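Local coordinates for protein L-ornithine N(5)-monooxygenase (Pseudomonas aeruginosa, PDB 3S5W) that uses FAD, NADPH and oxygen to hydroxylate the side-chain nitrogen of L-ornithine, the first step in making hydroxamate siderophores such as pyoverdin, at residues Ile244-Ser249 against Val253-Ile258. Numbering follows the deposited sequence.
Sequences IDLNDS and VQADMI
Leu246 meets Val253 and Ala255 through methyl groups alone, with no flat group between helix and strand; the planar side chains of Asn247 and Asp248 lie off this apolar seam, along the helix. The amide of Asn247 stands out from the helix flank, and its ND2 gives a 3.0 Å hydrogen bond to OD1 of Asp248, the acceptor lying 22° out of the amide plane.

Helices that cover a parallel sheet are commonly held by apolar side chains on the face turned to it, and Leu246 is such a residue. Its CG stands beside the backbone N (chi1 -64°), and CD1 continues the chain outward, anti to CA (chi2 172°), so that the forked end is carried to the strand. One branch, CD1, comes to 4.1 Å from CB of Ala255. The other, CD2, reaches CG1 of Val253 at 4.2 Å. Because side chains alternate along the strand, Val253 and Ala255 point toward the helix while Gln254 points away. With these two methyl contacts, no hydrogen bond across and 132 Å² buried in all, this is a small, buried van der Waals contact.

The pair closes the right-handed beta-alpha-beta crossover of the Rossmann-type NADP-binding fold, near the helix end remote from Ser238, which binds NADP(+). Arg330 bridges the two elements, with NH1 hydrogen-bonded to O of Asn247 and NE to O of Val253. Leu246 also rests on Ile230 and Ile232 of strand 228-233, while helix 310-326 packs against Ile244 and Asn247.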
ATOM      1  N   ILE A 244       1.253 -18.615   6.979  1.00 21.64           N
ATOM      2  CA  ILE A 244       2.561 -19.242   7.168  1.00 23.82           C
ATOM      3  C   ILE A 244       3.165 -18.749   8.508  1.00 23.49           C
ATOM      4  O   ILE A 244       3.796 -19.536   9.267  1.00 23.54           O
ATOM      5  CB  ILE A 244       3.467 -18.928   5.937  1.00 23.67           C
ATOM      6  CG1 ILE A 244       3.134 -19.897   4.794  1.00 27.63           C
ATOM      7  CG2 ILE A 244       4.963 -18.946   6.294  1.00 27.86           C
ATOM      8  CD1 ILE A 244       3.325 -21.439   5.131  1.00 32.64           C
ATOM      9  N   ASP A 245       2.973 -17.466   8.811  1.00 22.56           N
ATOM     10  CA  ASP A 245       3.423 -16.991  10.114  1.00 23.41           C
ATOM     11  C   ASP A 245       2.762 -17.727  11.299  1.00 23.62           C
ATOM     12  O   ASP A 245       3.446 -18.135  12.241  1.00 24.32           O
ATOM     13  CB  ASP A 245       3.225 -15.496  10.279  1.00 23.33           C
ATOM     14  CG  ASP A 245       4.084 -14.943  11.397  1.00 26.08           C
ATOM     15  OD1 ASP A 245       5.321 -15.067  11.295  1.00 27.32           O
ATOM     16  OD2 ASP A 245       3.528 -14.385  12.349  1.00 26.34           O
ATOM     17  N   LEU A 246       1.432 -17.890  11.267  1.00 24.33           N
ATOM     18  CA  LEU A 246       0.762 -18.680  12.305  1.00 24.33           C
ATOM     19  C   LEU A 246       1.332 -20.091  12.357  1.00 24.76           C
ATOM     20  O   LEU A 246       1.662 -20.603  13.459  1.00 24.59           O
ATOM     21  CB  LEU A 246      -0.769 -18.706  12.138  1.00 23.40           C
ATOM     22  CG  LEU A 246      -1.403 -17.309  12.304  1.00 24.62           C
ATOM     23  CD1 LEU A 246      -2.880 -17.360  11.938  1.00 24.57           C
ATOM     24  CD2 LEU A 246      -1.233 -16.818  13.736  1.00 23.98           C
ATOM     25  N   ASN A 247       1.453 -20.727  11.191  1.00 23.96           N
ATOM     26  CA  ASN A 247       1.949 -22.105  11.155  1.00 24.07           C
ATOM     27  C   ASN A 247       3.341 -22.233  11.789  1.00 25.10           C
ATOM     28  O   ASN A 247       3.603 -23.170  12.593  1.00 23.95           O
ATOM     29  CB  ASN A 247       2.050 -22.598   9.710  1.00 23.91           C
ATOM     30  CG  ASN A 247       2.565 -24.039   9.613  1.00 24.64           C
ATOM     31  OD1 ASN A 247       1.865 -24.973   9.985  1.00 25.16           O
ATOM     32  ND2 ASN A 247       3.797 -24.212   9.122  1.00 21.95           N
ATOM     33  N   ASP A 248       4.221 -21.297  11.407  1.00 25.55           N
ATOM     34  CA  ASP A 248       5.636 -21.366  11.776  1.00 27.17           C
ATOM     35  C   ASP A 248       5.906 -20.889  13.209  1.00 28.31           C
ATOM     36  O   ASP A 248       6.787 -21.425  13.859  1.00 28.62           O
ATOM     37  CB  ASP A 248       6.524 -20.572  10.795  1.00 26.63           C
ATOM     38  CG  ASP A 248       6.615 -21.205   9.402  1.00 27.95           C
ATOM     39  OD1 ASP A 248       6.104 -22.323   9.201  1.00 28.92           O
ATOM     40  OD2 ASP A 248       7.204 -20.556   8.497  1.00 29.23           O
ATOM     41  N   SER A 249       5.153 -19.903  13.693  1.00 28.60           N
ATOM     42  CA  SER A 249       5.537 -19.171  14.917  1.00 30.78           C
ATOM     43  C   SER A 249       4.589 -19.317  16.090  1.00 30.67           C
ATOM     44  O   SER A 249       4.940 -18.934  17.210  1.00 31.42           O
ATOM     45  CB  SER A 249       5.677 -17.695  14.610  1.00 30.59           C
ATOM     46  OG  SER A 249       6.902 -17.508  13.973  1.00 32.74           O
ATOM     47  N   VAL A 253      -1.666 -22.423  17.646  1.00 28.56           N
ATOM     48  CA  VAL A 253      -2.761 -21.902  16.815  1.00 26.78           C
ATOM     49  C   VAL A 253      -3.147 -22.917  15.742  1.00 26.66           C
ATOM     50  O   VAL A 253      -2.275 -23.423  15.023  1.00 25.51           O
ATOM     51  CB  VAL A 253      -2.397 -20.563  16.146  1.00 25.86           C
ATOM     52  CG1 VAL A 253      -3.457 -20.160  15.093  1.00 24.60           C
ATOM     53  CG2 VAL A 253      -2.283 -19.467  17.181  1.00 25.16           C
ATOM     54  N   GLN A 254      -4.446 -23.212  15.664  1.00 26.28           N
ATOM     55  CA  GLN A 254      -5.061 -23.909  14.530  1.00 26.73           C
ATOM     56  C   GLN A 254      -5.659 -22.869  13.589  1.00 26.38           C
ATOM     57  O   GLN A 254      -6.594 -22.128  13.978  1.00 25.60           O
ATOM     58  CB  GLN A 254      -6.183 -24.820  15.022  1.00 27.98           C
ATOM     59  CG  GLN A 254      -5.727 -26.012  15.859  1.00 30.38           C
ATOM     60  CD  GLN A 254      -6.921 -26.900  16.154  1.00 36.83           C
ATOM     61  OE1 GLN A 254      -7.601 -26.690  17.139  1.00 38.05           O
ATOM     62  NE2 GLN A 254      -7.230 -27.835  15.243  1.00 39.42           N
ATOM     63  N   ALA A 255      -5.092 -22.758  12.383  1.00 24.93           N
ATOM     64  CA  ALA A 255      -5.502 -21.732  11.422  1.00 24.32           C
ATOM     65  C   ALA A 255      -6.393 -22.310  10.301  1.00 24.69           C
ATOM     66  O   ALA A 255      -6.120 -23.407   9.778  1.00 24.90           O
ATOM     67  CB  ALA A 255      -4.258 -21.021  10.810  1.00 24.21           C
ATOM     68  N   ASP A 256      -7.458 -21.576   9.959  1.00 24.11           N
ATOM     69  CA  ASP A 256      -8.330 -21.907   8.822  1.00 24.13           C
ATOM     70  C   ASP A 256      -8.207 -20.791   7.796  1.00 23.66           C
ATOM     71  O   ASP A 256      -8.513 -19.634   8.102  1.00 23.72           O
ATOM     72  CB  ASP A 256      -9.810 -21.994   9.238  1.00 24.52           C
ATOM     73  CG  ASP A 256     -10.131 -23.189  10.130  1.00 27.33           C
ATOM     74  OD1 ASP A 256      -9.203 -23.859  10.656  1.00 31.70           O
ATOM     75  OD2 ASP A 256     -11.351 -23.462  10.295  1.00 29.75           O
ATOM     76  N   MET A 257      -7.778 -21.109   6.582  1.00 23.02           N
ATOM     77  CA  MET A 257      -7.820 -20.121   5.515  1.00 23.53           C
ATOM     78  C   MET A 257      -9.198 -20.233   4.915  1.00 24.42           C
ATOM     79  O   MET A 257      -9.591 -21.297   4.395  1.00 24.72           O
ATOM     80  CB  MET A 257      -6.792 -20.371   4.421  1.00 24.22           C
ATOM     81  CG  MET A 257      -5.385 -20.347   4.905  1.00 27.36           C
ATOM     82  SD  MET A 257      -4.171 -20.371   3.545  1.00 31.83           S
ATOM     83  CE  MET A 257      -4.391 -18.747   2.824  1.00 30.12           C
ATOM     84  N   ILE A 258      -9.928 -19.132   4.980  1.00 24.63           N
ATOM     85  CA  ILE A 258     -11.298 -19.114   4.487  1.00 24.29           C
ATOM     86  C   ILE A 258     -11.348 -18.202   3.275  1.00 24.06           C
ATOM     87  O   ILE A 258     -11.287 -16.982   3.405  1.00 23.79           O
ATOM     88  CB  ILE A 258     -12.315 -18.685   5.590  1.00 25.34           C
ATOM     89  CG1 ILE A 258     -12.190 -19.612   6.817  1.00 23.80           C
ATOM     90  CG2 ILE A 258     -13.767 -18.627   5.005  1.00 23.88           C
ATOM     91  CD1 ILE A 258     -13.030 -19.198   8.032  1.00 27.28           C
TER